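PDB 3KKC: TetR family Transcriptional regulator from Streptococcus agalactiae 2603V/R, which probably binds DNA as a transcriptional regulator of the TetR family, and is a dimer in this crystal structure. Local coordinates for residues K14-N19 against G40-G45; E116-V121 against F139-L144; E127-K132 against Y170-V175; K153-L156 against Q160-T163. All blocks are in the same frame, centred on the assembly; numbering follows the deposited sequence.

Contact 1 of 4, residues K14-N19 against G40-G45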
loop_
_atom_site.group_PDB
_atom_site.type_symbol
_atom_site.label_atom_id
_atom_site.label_comp_id
_atom_site.label_asym_id
_atom_site.label_seq_id
_atom_site.Cartn_x
_atom_site.Cartn_y
_atom_site.Cartn_z
ATOM N N LYS A 14 -13.777 16.998 -27.768
ATOM C CA LYS A 14 -13.317 17.030 -26.382
ATOM C C LYS A 14 -13.600 15.668 -25.756
ATOM O O LYS A 14 -12.756 15.086 -25.082
ATOM C CB LYS A 14 -13.976 18.167 -25.594
ATOM C CG LYS A 14 -12.964 19.131 -24.983
ATOM C CD LYS A 14 -13.621 20.178 -24.081
ATOM C CE LYS A 14 -14.517 19.539 -22.996
ATOM N NZ LYS A 14 -14.020 19.610 -21.561
ATOM N N VAL A 15 -14.787 15.146 -26.023
ATOM C CA VAL A 15 -15.167 13.810 -25.580
ATOM C C VAL A 15 -14.280 12.711 -26.172
ATOM O O VAL A 15 -13.976 11.745 -25.489
ATOM C CB VAL A 15 -16.649 13.526 -25.893
ATOM C CG1 VAL A 15 -16.932 12.008 -25.913
ATOM C CG2 VAL A 15 -17.541 14.284 -24.911
ATOM N N ALA A 16 -13.848 12.849 -27.422
ATOM C CA ALA A 16 -13.004 11.806 -28.022
ATOM C C ALA A 16 -11.710 11.618 -27.240
ATOM O O ALA A 16 -11.276 10.488 -26.996
ATOM C CB ALA A 16 -12.698 12.096 -29.472
ATOM N N ILE A 17 -11.101 12.735 -26.863
ATOM C CA ILE A 17 -9.895 12.731 -26.047
ATOM C C ILE A 17 -10.193 12.101 -24.681
ATOM O O ILE A 17 -9.537 11.138 -24.264
ATOM C CB ILE A 17 -9.378 14.172 -25.862
ATOM C CG1 ILE A 17 -9.155 14.822 -27.235
ATOM C CG2 ILE A 17 -8.127 14.206 -24.963
ATOM C CD1 ILE A 17 -9.044 16.323 -27.170
ATOM N N TYR A 18 -11.197 12.645 -23.998
ATOM C CA TYR A 18 -11.647 12.105 -22.728
ATOM C C TYR A 18 -11.729 10.588 -22.832
ATOM O O TYR A 18 -11.045 9.884 -22.101
ATOM C CB TYR A 18 -13.008 12.696 -22.374
ATOM C CG TYR A 18 -13.468 12.485 -20.942
ATOM C CD1 TYR A 18 -13.203 13.444 -19.962
ATOM C CD2 TYR A 18 -14.190 11.349 -20.575
ATOM C CE1 TYR A 18 -13.616 13.281 -18.666
ATOM C CE2 TYR A 18 -14.614 11.172 -19.261
ATOM C CZ TYR A 18 -14.318 12.148 -18.307
ATOM O OH TYR A 18 -14.731 12.004 -16.993
ATOM N N ASN A 19 -12.542 10.082 -23.758
ATOM C CA ASN A 19 -12.755 8.633 -23.860
ATOM C C ASN A 19 -11.455 7.880 -24.183
ATOM O O ASN A 19 -11.226 6.777 -23.675
ATOM C CB ASN A 19 -13.895 8.262 -24.848
ATOM C CG ASN A 19 -15.310 8.651 -24.335
ATOM O OD1 ASN A 19 -15.554 8.843 -23.127
ATOM N ND2 ASN A 19 -16.246 8.759 -25.273
ATOM N N GLY A 40 -3.296 9.334 -30.802
ATOM C CA GLY A 40 -3.340 8.143 -31.634
ATOM C C GLY A 40 -4.666 7.415 -31.585
ATOM O O GLY A 40 -5.000 6.643 -32.491
ATOM N N LEU A 41 -5.426 7.659 -30.523
ATOM C CA LEU A 41 -6.791 7.162 -30.443
ATOM C C LEU A 41 -7.805 8.247 -30.784
ATOM O O LEU A 41 -8.704 8.022 -31.592
ATOM C CB LEU A 41 -7.094 6.591 -29.059
ATOM C CG LEU A 41 -6.469 5.240 -28.734
ATOM C CD1 LEU A 41 -7.057 4.717 -27.422
ATOM C CD2 LEU A 41 -6.709 4.266 -29.881
ATOM N N ALA A 42 -7.667 9.421 -30.172
ATOM C CA ALA A 42 -8.626 10.509 -30.376
ATOM C C ALA A 42 -8.707 10.964 -31.842
ATOM O O ALA A 42 -9.750 11.461 -32.299
ATOM C CB ALA A 42 -8.304 11.688 -29.461
ATOM N N ASN A 43 -7.602 10.795 -32.570
ATOM C CA ASN A 43 -7.550 11.179 -33.967
ATOM C C ASN A 43 -7.596 12.681 -34.102
ATOM O O ASN A 43 -7.865 13.213 -35.180
ATOM C CB ASN A 43 -8.710 10.561 -34.732
ATOM C CG ASN A 43 -8.583 9.068 -34.851
ATOM O OD1 ASN A 43 -7.525 8.557 -35.235
ATOM N ND2 ASN A 43 -9.664 8.347 -34.527
ATOM N N VAL A 44 -7.337 13.364 -32.996
ATOM C CA VAL A 44 -7.250 14.813 -33.015
ATOM C C VAL A 44 -5.802 15.221 -32.770
ATOM O O VAL A 44 -5.135 14.670 -31.900
ATOM C CB VAL A 44 -8.188 15.454 -31.976
ATOM C CG1 VAL A 44 -7.690 15.177 -30.568
ATOM C CG2 VAL A 44 -8.317 16.950 -32.228
ATOM N N GLY A 45 -5.320 16.182 -33.549
ATOM C CA GLY A 45 -3.918 16.555 -33.525
ATOM C C GLY A 45 -3.438 17.242 -32.262
ATOM O O GLY A 45 -4.232 17.668 -31.427
#
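Ile17 and Ala42 bring the two backbones close, their CA atoms 5.0 Å apart where the middle of helix 4-24 meets the last turn of helix 35-42 and the residues leaving it. Ala42 is the small residue that allows this approach: its CB sits 3.9 Å from Ile17 CA, so the methyl lies almost on the backbone of the first helix. Ala16, next to Ile17 on helix 4-24, has its CB 4.4 Å from Ala42 CB. Past Ala42 the chain turns at Asn43, which has a positive phi of 69°, and Val44 then comes back toward the helix. Ile17 CG1 stands anti to its own carbonyl carbon (chi1 -56°), and from there it touches both Ala42 CB and Val44 CG1, the latter at 3.7 Å. Ile17 CD1 reaches the same valine methyl, and the two branched side chains cross at about a right angle. Leu59 of helix 57-71 and Tyr53 also pack on Ile17. Residues 40-45 take in the end of helix 35-42 and the turn leading into helix 46-49, within the predicted helix-turn-helix. With aliphatic carbon carrying the side-chain contact, the fit of these small and branched groups, rather than polar pairing, probably sets how this turn of the probable DNA-binding motif rests on helix 4-24.

Contact 2 of 4, residues E116-V121 against F139-L144; sequences ELEHDV and FLKQFL
Lys141 reaches across to Glu118 in a salt bridge between helix 137-157 and helix 107-129, whose backbones stay well separated here, with 8.5 Å between the CA atoms of these two residues. Along the second segment, Phe139 and Leu140 come first and turn to other partners: Phe139 packs on Thr151 of the second subunit, and Leu140 on Ile135 and Arg126 of its own chain. Lys141 follows. Its CG is anti to the backbone N (chi1 -167°) and the rest of the side chain is stretched out, which carries the ammonium across the gap. Lys141 NZ donates to Glu118 OE1 at 3.1 Å, approaching from above the carboxylate, 66° out of its plane. The lysine methylene comes along with it, Lys141 CE lying 4.0 Å from Glu118 CG, and the two side chains cross nearly at right angles. Glu118 OE2 has a further long, weak ion pair with Arg114. Next in sequence, Phe143 packs on Met174 of the second subunit, while Leu144 packs on Tyr122 and Leu125. The bridge lies at the surface of the C-terminal helical region: helix 107-129 is on one side of helix 137-157, Leu145 of the latter touches Glu118, and the second subunit packs against Phe139 and Phe143.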
loop_
_atom_site.group_PDB
_atom_site.type_symbol
_atom_site.label_atom_id
_atom_site.label_comp_id
_atom_site.label_asym_id
_atom_site.label_seq_id
_atom_site.Cartn_x
_atom_site.Cartn_y
_atom_site.Cartn_z
ATOM N N GLU A 116 -11.949 11.162 -0.302
ATOM C CA GLU A 116 -13.402 11.127 -0.456
ATOM C C GLU A 116 -14.016 10.162 0.559
ATOM O O GLU A 116 -14.990 10.499 1.238
ATOM C CB GLU A 116 -13.802 10.771 -1.892
ATOM C CG GLU A 116 -13.347 11.805 -2.923
ATOM C CD GLU A 116 -14.104 13.128 -2.820
ATOM O OE1 GLU A 116 -15.344 13.094 -2.603
ATOM O OE2 GLU A 116 -13.460 14.197 -2.973
ATOM N N LEU A 117 -13.429 8.971 0.662
ATOM C CA LEU A 117 -13.743 8.028 1.730
ATOM C C LEU A 117 -13.775 8.693 3.103
ATOM O O LEU A 117 -14.676 8.446 3.880
ATOM C CB LEU A 117 -12.754 6.869 1.724
ATOM C CG LEU A 117 -12.818 5.947 0.497
ATOM C CD1 LEU A 117 -11.638 4.967 0.483
ATOM C CD2 LEU A 117 -14.142 5.198 0.467
ATOM N N GLU A 118 -12.826 9.568 3.388
ATOM C CA GLU A 118 -12.812 10.264 4.670
ATOM C C GLU A 118 -14.014 11.166 4.881
ATOM O O GLU A 118 -14.415 11.416 6.012
ATOM C CB GLU A 118 -11.559 11.131 4.829
ATOM C CG GLU A 118 -10.320 10.412 5.259
ATOM C CD GLU A 118 -9.233 11.377 5.728
ATOM O OE1 GLU A 118 -9.584 12.424 6.328
ATOM O OE2 GLU A 118 -8.031 11.087 5.502
ATOM N N HIS A 119 -14.568 11.696 3.805
ATOM C CA HIS A 119 -15.607 12.712 3.926
ATOM C C HIS A 119 -17.003 12.105 3.818
ATOM O O HIS A 119 -17.960 12.576 4.449
ATOM C CB HIS A 119 -15.404 13.770 2.845
ATOM C CG HIS A 119 -16.383 14.901 2.903
ATOM N ND1 HIS A 119 -16.274 15.934 3.811
ATOM C CD2 HIS A 119 -17.471 15.180 2.144
ATOM C CE1 HIS A 119 -17.257 16.796 3.617
ATOM N NE2 HIS A 119 -17.999 16.360 2.612
ATOM N N ASP A 120 -17.130 11.048 3.031
ATOM C CA ASP A 120 -18.463 10.567 2.700
ATOM C C ASP A 120 -18.702 9.124 3.106
ATOM O O ASP A 120 -19.842 8.688 3.210
ATOM C CB ASP A 120 -18.756 10.797 1.209
ATOM C CG ASP A 120 -18.903 12.294 0.855
ATOM O OD1 ASP A 120 -19.562 13.051 1.611
ATOM O OD2 ASP A 120 -18.361 12.720 -0.188
ATOM N N VAL A 121 -17.638 8.381 3.374
ATOM C CA VAL A 121 -17.809 7.012 3.839
ATOM C C VAL A 121 -17.480 6.806 5.333
ATOM O O VAL A 121 -18.210 6.122 6.061
ATOM C CB VAL A 121 -17.027 6.043 2.963
ATOM C CG1 VAL A 121 -16.872 4.663 3.643
ATOM C CG2 VAL A 121 -17.719 5.938 1.595
ATOM N N PHE A 139 -7.090 5.623 15.828
ATOM C CA PHE A 139 -6.732 4.270 15.466
ATOM C C PHE A 139 -7.904 3.690 14.730
ATOM O O PHE A 139 -7.754 2.923 13.778
ATOM C CB PHE A 139 -6.478 3.441 16.717
ATOM C CG PHE A 139 -5.979 2.054 16.430
ATOM C CD1 PHE A 139 -4.627 1.782 16.428
ATOM C CD2 PHE A 139 -6.860 1.035 16.156
ATOM C CE1 PHE A 139 -4.175 0.520 16.166
ATOM C CE2 PHE A 139 -6.410 -0.230 15.897
ATOM C CZ PHE A 139 -5.072 -0.489 15.899
ATOM N N LEU A 140 -9.089 4.058 15.193
ATOM C CA LEU A 140 -10.313 3.683 14.522
ATOM C C LEU A 140 -10.287 4.228 13.084
ATOM O O LEU A 140 -10.432 3.472 12.113
ATOM C CB LEU A 140 -11.522 4.208 15.298
ATOM C CG LEU A 140 -12.549 3.164 15.742
ATOM C CD1 LEU A 140 -11.912 1.794 15.960
ATOM C CD2 LEU A 140 -13.232 3.639 17.012
ATOM N N LYS A 141 -10.076 5.532 12.938
ATOM C CA LYS A 141 -10.154 6.112 11.620
ATOM C C LYS A 141 -9.237 5.327 10.700
ATOM O O LYS A 141 -9.691 4.829 9.661
ATOM C CB LYS A 141 -9.792 7.589 11.630
ATOM C CG LYS A 141 -10.177 8.265 10.328
ATOM C CD LYS A 141 -9.749 9.717 10.306
ATOM C CE LYS A 141 -10.509 10.470 9.241
ATOM N NZ LYS A 141 -10.188 11.921 9.306
ATOM N N GLN A 142 -7.970 5.183 11.116
ATOM C CA GLN A 142 -6.928 4.553 10.298
ATOM C C GLN A 142 -7.168 3.063 9.988
ATOM O O GLN A 142 -6.962 2.600 8.869
ATOM C CB GLN A 142 -5.559 4.744 10.959
ATOM C CG GLN A 142 -4.470 3.773 10.479
ATOM C CD GLN A 142 -4.495 2.434 11.192
ATOM O OE1 GLN A 142 -4.757 2.370 12.388
ATOM N NE2 GLN A 142 -4.226 1.355 10.455
ATOM N N PHE A 143 -7.605 2.294 10.968
ATOM C CA PHE A 143 -7.852 0.880 10.707
ATOM C C PHE A 143 -9.007 0.669 9.719
ATOM O O PHE A 143 -9.010 -0.269 8.922
ATOM C CB PHE A 143 -8.151 0.179 12.022
ATOM C CG PHE A 143 -8.236 -1.326 11.921
ATOM C CD1 PHE A 143 -7.166 -2.126 12.314
ATOM C CD2 PHE A 143 -9.409 -1.946 11.496
ATOM C CE1 PHE A 143 -7.251 -3.523 12.252
ATOM C CE2 PHE A 143 -9.514 -3.335 11.434
ATOM C CZ PHE A 143 -8.440 -4.125 11.808
ATOM N N LEU A 144 -9.993 1.552 9.785
ATOM C CA LEU A 144 -11.245 1.357 9.069
ATOM C C LEU A 144 -11.076 1.732 7.589
ATOM O O LEU A 144 -11.401 0.945 6.689
ATOM C CB LEU A 144 -12.337 2.216 9.711
ATOM C CG LEU A 144 -13.499 1.627 10.506
ATOM C CD1 LEU A 144 -13.354 0.147 10.711
ATOM C CD2 LEU A 144 -13.621 2.354 11.815
#

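Contact 3 of 4, residues E127-K132 against Y170-V175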
loop_
_atom_site.group_PDB
_atom_site.type_symbol
_atom_site.label_atom_id
_atom_site.label_comp_id
_atom_site.label_asym_id
_atom_site.label_seq_id
_atom_site.Cartn_x
_atom_site.Cartn_y
_atom_site.Cartn_z
ATOM N N GLU A 127 -20.189 5.960 13.011
ATOM C CA GLU A 127 -21.328 6.158 13.880
ATOM C C GLU A 127 -22.235 4.934 13.852
ATOM O O GLU A 127 -22.935 4.646 14.815
ATOM C CB GLU A 127 -22.072 7.433 13.449
ATOM C CG GLU A 127 -23.587 7.429 13.647
ATOM C CD GLU A 127 -24.309 8.396 12.703
ATOM O OE1 GLU A 127 -24.926 9.370 13.197
ATOM O OE2 GLU A 127 -24.262 8.184 11.464
ATOM N N GLU A 128 -22.172 4.182 12.763
ATOM C CA GLU A 128 -23.191 3.195 12.487
ATOM C C GLU A 128 -22.720 1.760 12.689
ATOM O O GLU A 128 -23.540 0.870 12.890
ATOM C CB GLU A 128 -23.681 3.377 11.059
ATOM C CG GLU A 128 -25.126 3.088 10.858
ATOM C CD GLU A 128 -25.666 3.789 9.632
ATOM O OE1 GLU A 128 -25.695 5.048 9.636
ATOM O OE2 GLU A 128 -26.053 3.076 8.674
ATOM N N TYR A 129 -21.413 1.521 12.628
ATOM C CA TYR A 129 -20.916 0.144 12.726
ATOM C C TYR A 129 -20.055 -0.136 13.960
ATOM O O TYR A 129 -19.875 -1.291 14.356
ATOM C CB TYR A 129 -20.204 -0.271 11.430
ATOM C CG TYR A 129 -21.187 -0.501 10.340
ATOM C CD1 TYR A 129 -21.863 0.569 9.783
ATOM C CD2 TYR A 129 -21.494 -1.779 9.902
ATOM C CE1 TYR A 129 -22.795 0.393 8.809
ATOM C CE2 TYR A 129 -22.448 -1.977 8.917
ATOM C CZ TYR A 129 -23.089 -0.874 8.368
ATOM O OH TYR A 129 -24.041 -1.000 7.381
ATOM N N ILE A 130 -19.540 0.926 14.564
ATOM C CA ILE A 130 -18.673 0.798 15.719
ATOM C C ILE A 130 -19.407 1.292 16.943
ATOM O O ILE A 130 -19.674 2.483 17.077
ATOM C CB ILE A 130 -17.399 1.627 15.553
ATOM C CG1 ILE A 130 -16.679 1.229 14.258
ATOM C CG2 ILE A 130 -16.500 1.491 16.789
ATOM C CD1 ILE A 130 -16.347 -0.231 14.183
ATOM N N THR A 131 -19.725 0.373 17.845
ATOM C CA THR A 131 -20.573 0.702 18.979
ATOM C C THR A 131 -19.791 1.001 20.257
ATOM O O THR A 131 -20.181 1.878 21.029
ATOM C CB THR A 131 -21.616 -0.401 19.220
ATOM O OG1 THR A 131 -22.920 0.167 19.096
ATOM C CG2 THR A 131 -21.455 -1.018 20.608
ATOM N N LYS A 132 -18.693 0.273 20.467
ATOM C CA LYS A 132 -17.839 0.451 21.646
ATOM C C LYS A 132 -17.075 1.769 21.555
ATOM O O LYS A 132 -17.083 2.444 20.519
ATOM C CB LYS A 132 -16.848 -0.713 21.761
ATOM C CG LYS A 132 -17.474 -2.127 21.687
ATOM C CD LYS A 132 -17.961 -2.607 23.063
ATOM C CE LYS A 132 -17.695 -4.114 23.310
ATOM N NZ LYS A 132 -18.100 -4.587 24.702
ATOM N N TYR A 170 -18.998 -9.410 4.338
ATOM C CA TYR A 170 -17.816 -9.935 5.006
ATOM C C TYR A 170 -16.916 -8.820 5.536
ATOM O O TYR A 170 -16.206 -8.999 6.513
ATOM C CB TYR A 170 -17.052 -10.880 4.077
ATOM C CG TYR A 170 -17.862 -12.105 3.742
ATOM C CD1 TYR A 170 -18.544 -12.790 4.741
ATOM C CD2 TYR A 170 -17.956 -12.576 2.438
ATOM C CE1 TYR A 170 -19.304 -13.920 4.453
ATOM C CE2 TYR A 170 -18.716 -13.712 2.135
ATOM C CZ TYR A 170 -19.389 -14.382 3.151
ATOM O OH TYR A 170 -20.151 -15.514 2.884
ATOM N N TYR A 171 -16.973 -7.654 4.922
ATOM C CA TYR A 171 -16.188 -6.558 5.433
ATOM C C TYR A 171 -16.840 -5.936 6.667
ATOM O O TYR A 171 -16.177 -5.683 7.681
ATOM C CB TYR A 171 -15.949 -5.503 4.350
ATOM C CG TYR A 171 -15.375 -4.230 4.923
ATOM C CD1 TYR A 171 -14.024 -4.115 5.200
ATOM C CD2 TYR A 171 -16.201 -3.164 5.239
ATOM C CE1 TYR A 171 -13.504 -2.952 5.758
ATOM C CE2 TYR A 171 -15.693 -2.008 5.786
ATOM C CZ TYR A 171 -14.348 -1.902 6.042
ATOM O OH TYR A 171 -13.875 -0.728 6.588
ATOM N N LEU A 172 -18.139 -5.682 6.576
ATOM C CA LEU A 172 -18.877 -5.044 7.660
ATOM C C LEU A 172 -18.890 -5.913 8.926
ATOM O O LEU A 172 -18.808 -5.399 10.045
ATOM C CB LEU A 172 -20.298 -4.734 7.202
ATOM C CG LEU A 172 -20.689 -3.268 6.962
ATOM C CD1 LEU A 172 -19.504 -2.260 6.951
ATOM C CD2 LEU A 172 -21.546 -3.127 5.699
ATOM N N THR A 173 -18.981 -7.229 8.755
ATOM C CA THR A 173 -18.956 -8.110 9.914
ATOM C C THR A 173 -17.542 -8.129 10.508
ATOM O O THR A 173 -17.368 -8.170 11.732
ATOM C CB THR A 173 -19.472 -9.543 9.595
ATOM O OG1 THR A 173 -18.679 -10.118 8.556
ATOM C CG2 THR A 173 -20.940 -9.511 9.140
HETATM N N MSE A 174 -16.530 -8.063 9.644
HETATM C CA MSE A 174 -15.139 -8.051 10.102
HETATM C C MSE A 174 -14.801 -6.844 10.954
HETATM O O MSE A 174 -13.982 -6.945 11.863
HETATM C CB MSE A 174 -14.163 -8.143 8.939
HETATM C CG MSE A 174 -13.818 -9.558 8.549
HETATM SE SE MSE A 174 -13.406 -10.621 10.119
HETATM C CE MSE A 174 -11.745 -9.733 10.671
ATOM N N VAL A 175 -15.439 -5.713 10.672
ATOM C CA VAL A 175 -15.102 -4.468 11.355
ATOM C C VAL A 175 -16.064 -4.053 12.461
ATOM O O VAL A 175 -15.672 -3.350 13.385
ATOM C CB VAL A 175 -14.996 -3.309 10.364
ATOM C CG1 VAL A 175 -13.900 -3.595 9.359
ATOM C CG2 VAL A 175 -16.317 -3.098 9.665
#
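Tyr129 CG stands anti to its carbonyl carbon (chi1 -73°), which lays the phenol ring against Leu172, and Ile130, its CG1 likewise anti to the carbonyl carbon, bends its CD1 toward the end of the other helix. As modelled, Leu172 CD1 lies over a face of the Tyr129 ring, 3.9 Å from its centroid and 28° off the ring normal, a CH-pi contact whose fine detail is doubtful, because the leucine CG is placed too close to the ring. One residue on, where the chain has left helix 107-129, Ile130 CD1 approaches Val175 O at 3.3 Å, an apolar methyl against a backbone carbonyl. This is chiefly apolar packing, joining the end of helix 107-129 to the last turns of helix 164-175. Tyr129 is also tied by a backbone hydrogen bond to Arg177, the C-terminal residue. Helix 137-157 supplies the neighbouring layer: Leu140 and Leu144 pack on Ile130, and Leu144 on Val175 as well. Leu125, a turn back on helix 107-129, touches Leu172, and Phe143 of the second subunit packs on Val175, which sets the contact beside the dimer interface.

Contact 4 of 4, residues K153-L156 against Q160-T163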
loop_
_atom_site.group_PDB
_atom_site.type_symbol
_atom_site.label_atom_id
_atom_site.label_comp_id
_atom_site.label_asym_id
_atom_site.label_seq_id
_atom_site.Cartn_x
_atom_site.Cartn_y
_atom_site.Cartn_z
ATOM N N LYS A 153 -8.937 -3.461 -2.995
ATOM C CA LYS A 153 -7.845 -3.853 -3.900
ATOM C C LYS A 153 -7.744 -5.359 -4.037
ATOM O O LYS A 153 -7.563 -5.882 -5.128
ATOM C CB LYS A 153 -6.478 -3.310 -3.436
ATOM C CG LYS A 153 -6.198 -1.867 -3.799
ATOM C CD LYS A 153 -5.186 -1.267 -2.841
ATOM C CE LYS A 153 -3.862 -0.908 -3.533
ATOM N NZ LYS A 153 -2.688 -1.458 -2.786
ATOM N N TRP A 154 -7.825 -6.060 -2.914
ATOM C CA TRP A 154 -7.623 -7.503 -2.924
ATOM C C TRP A 154 -8.711 -8.168 -3.805
ATOM O O TRP A 154 -8.432 -9.056 -4.626
ATOM C CB TRP A 154 -7.607 -8.040 -1.474
ATOM C CG TRP A 154 -7.847 -9.501 -1.394
ATOM C CD1 TRP A 154 -6.912 -10.489 -1.484
ATOM C CD2 TRP A 154 -9.128 -10.163 -1.253
ATOM N NE1 TRP A 154 -7.526 -11.729 -1.401
ATOM C CE2 TRP A 154 -8.883 -11.557 -1.263
ATOM C CE3 TRP A 154 -10.444 -9.713 -1.123
ATOM C CZ2 TRP A 154 -9.926 -12.523 -1.138
ATOM C CZ3 TRP A 154 -11.504 -10.688 -1.002
ATOM C CH2 TRP A 154 -11.221 -12.067 -1.011
ATOM N N TRP A 155 -9.941 -7.696 -3.632
ATOM C CA TRP A 155 -11.106 -8.205 -4.339
ATOM C C TRP A 155 -10.952 -7.990 -5.853
ATOM O O TRP A 155 -11.256 -8.874 -6.655
ATOM C CB TRP A 155 -12.346 -7.488 -3.792
ATOM C CG TRP A 155 -13.667 -7.824 -4.437
ATOM C CD1 TRP A 155 -14.233 -9.062 -4.570
ATOM C CD2 TRP A 155 -14.609 -6.892 -4.992
ATOM N NE1 TRP A 155 -15.448 -8.955 -5.187
ATOM C CE2 TRP A 155 -15.706 -7.636 -5.454
ATOM C CE3 TRP A 155 -14.625 -5.498 -5.144
ATOM C CZ2 TRP A 155 -16.815 -7.036 -6.058
ATOM C CZ3 TRP A 155 -15.724 -4.905 -5.740
ATOM C CH2 TRP A 155 -16.804 -5.674 -6.190
ATOM N N LEU A 156 -10.447 -6.823 -6.232
ATOM C CA LEU A 156 -10.232 -6.502 -7.638
ATOM C C LEU A 156 -9.130 -7.359 -8.301
ATOM O O LEU A 156 -9.169 -7.587 -9.518
ATOM C CB LEU A 156 -9.963 -4.994 -7.806
ATOM C CG LEU A 156 -11.140 -4.071 -7.437
ATOM C CD1 LEU A 156 -10.732 -2.618 -7.322
ATOM C CD2 LEU A 156 -12.294 -4.183 -8.436
ATOM N N GLN A 160 -11.820 -14.842 -9.405
ATOM C CA GLN A 160 -13.175 -15.238 -9.046
ATOM C C GLN A 160 -13.604 -14.414 -7.852
ATOM O O GLN A 160 -13.241 -14.722 -6.721
ATOM C CB GLN A 160 -13.235 -16.723 -8.710
ATOM C CG GLN A 160 -12.642 -17.642 -9.779
ATOM C CD GLN A 160 -13.242 -17.423 -11.151
ATOM O OE1 GLN A 160 -12.672 -17.836 -12.162
ATOM N NE2 GLN A 160 -14.400 -16.769 -11.197
ATOM N N LYS A 161 -14.358 -13.350 -8.107
ATOM C CA LYS A 161 -14.685 -12.379 -7.067
ATOM C C LYS A 161 -16.100 -12.556 -6.538
ATOM O O LYS A 161 -17.030 -12.824 -7.301
ATOM C CB LYS A 161 -14.491 -10.953 -7.581
ATOM C CG LYS A 161 -14.288 -10.884 -9.075
ATOM C CD LYS A 161 -14.337 -9.454 -9.571
ATOM C CE LYS A 161 -13.097 -8.689 -9.172
ATOM N NZ LYS A 161 -13.277 -7.239 -9.447
HETATM N N MSE A 162 -16.252 -12.418 -5.226
HETATM C CA MSE A 162 -17.567 -12.487 -4.614
HETATM C C MSE A 162 -18.475 -11.350 -5.111
HETATM O O MSE A 162 -17.998 -10.350 -5.652
HETATM C CB MSE A 162 -17.445 -12.503 -3.086
HETATM C CG MSE A 162 -16.337 -11.630 -2.531
HETATM SE SE MSE A 162 -15.962 -11.939 -0.639
HETATM C CE MSE A 162 -15.036 -13.646 -0.801
ATOM N N THR A 163 -19.784 -11.525 -4.958
ATOM C CA THR A 163 -20.727 -10.503 -5.380
ATOM C C THR A 163 -20.450 -9.288 -4.531
ATOM O O THR A 163 -19.985 -9.425 -3.403
ATOM C CB THR A 163 -22.180 -10.947 -5.147
ATOM O OG1 THR A 163 -22.448 -10.965 -3.737
ATOM C CG2 THR A 163 -22.413 -12.340 -5.734
#
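Trp155 turns its indole edge to the backbone of Met162 and one ring face to the end of Lys161. The edge is used through Trp155 NE1, which donates to Met162 O at 2.9 Å; the N-H...O angle is 146°, and the acceptor lies close to the ring plane. Over the face, Lys161 NZ stands 4.7 Å from the centroid of the six-membered ring and only 9° off its normal, a cation-pi arrangement. A bend at chi3 (73°) folds the lysine back above the indole, across which it runs at about a right angle. Its CE also comes 3.1 Å from Trp155 O, and NZ lies 3.4 Å from Leu156 CD2. Selenomethionine Met162 passes Trp155 obliquely, with CG 3.9 Å from Trp155 CD1, and brings its terminal methyl CE to the edge of the Trp154 indole, 4.1 Å from CH2. Val164 and Leu167 of helix 164-175 pack on Trp155 as well, while Thr163 caps that helix through a hydrogen bond from Asp166 N. The buried indole N-H is thereby satisfied by a main-chain carbonyl, which helps fix the ring's rotation, and the aromatic face probably eases the lysine charge as the chain turns from helix 137-157 into helix 164-175.

Contact 1 comes first along the chain and stands apart, in the probable DNA-binding region; its centre is about 37 Å from that of contact 2, about 44 Å from contact 3 and about 32 Å from contact 4. The other three share the C-terminal region. Contacts 2 and 3 alternate along the chain, both use helix 107-129, and their centres are about 12 Å apart; a hydrogen bond between Leu144 O and Tyr171 OH joins them. Contact 4 shares helix 137-157 with contact 2 and falls within the span of contact 3; its Met162 packs on Tyr170. Contacts 2, 3 and 4 all touch the second subunit, consistent with the C-terminal helices forming the dimer interface, as in other TetR-family regulators.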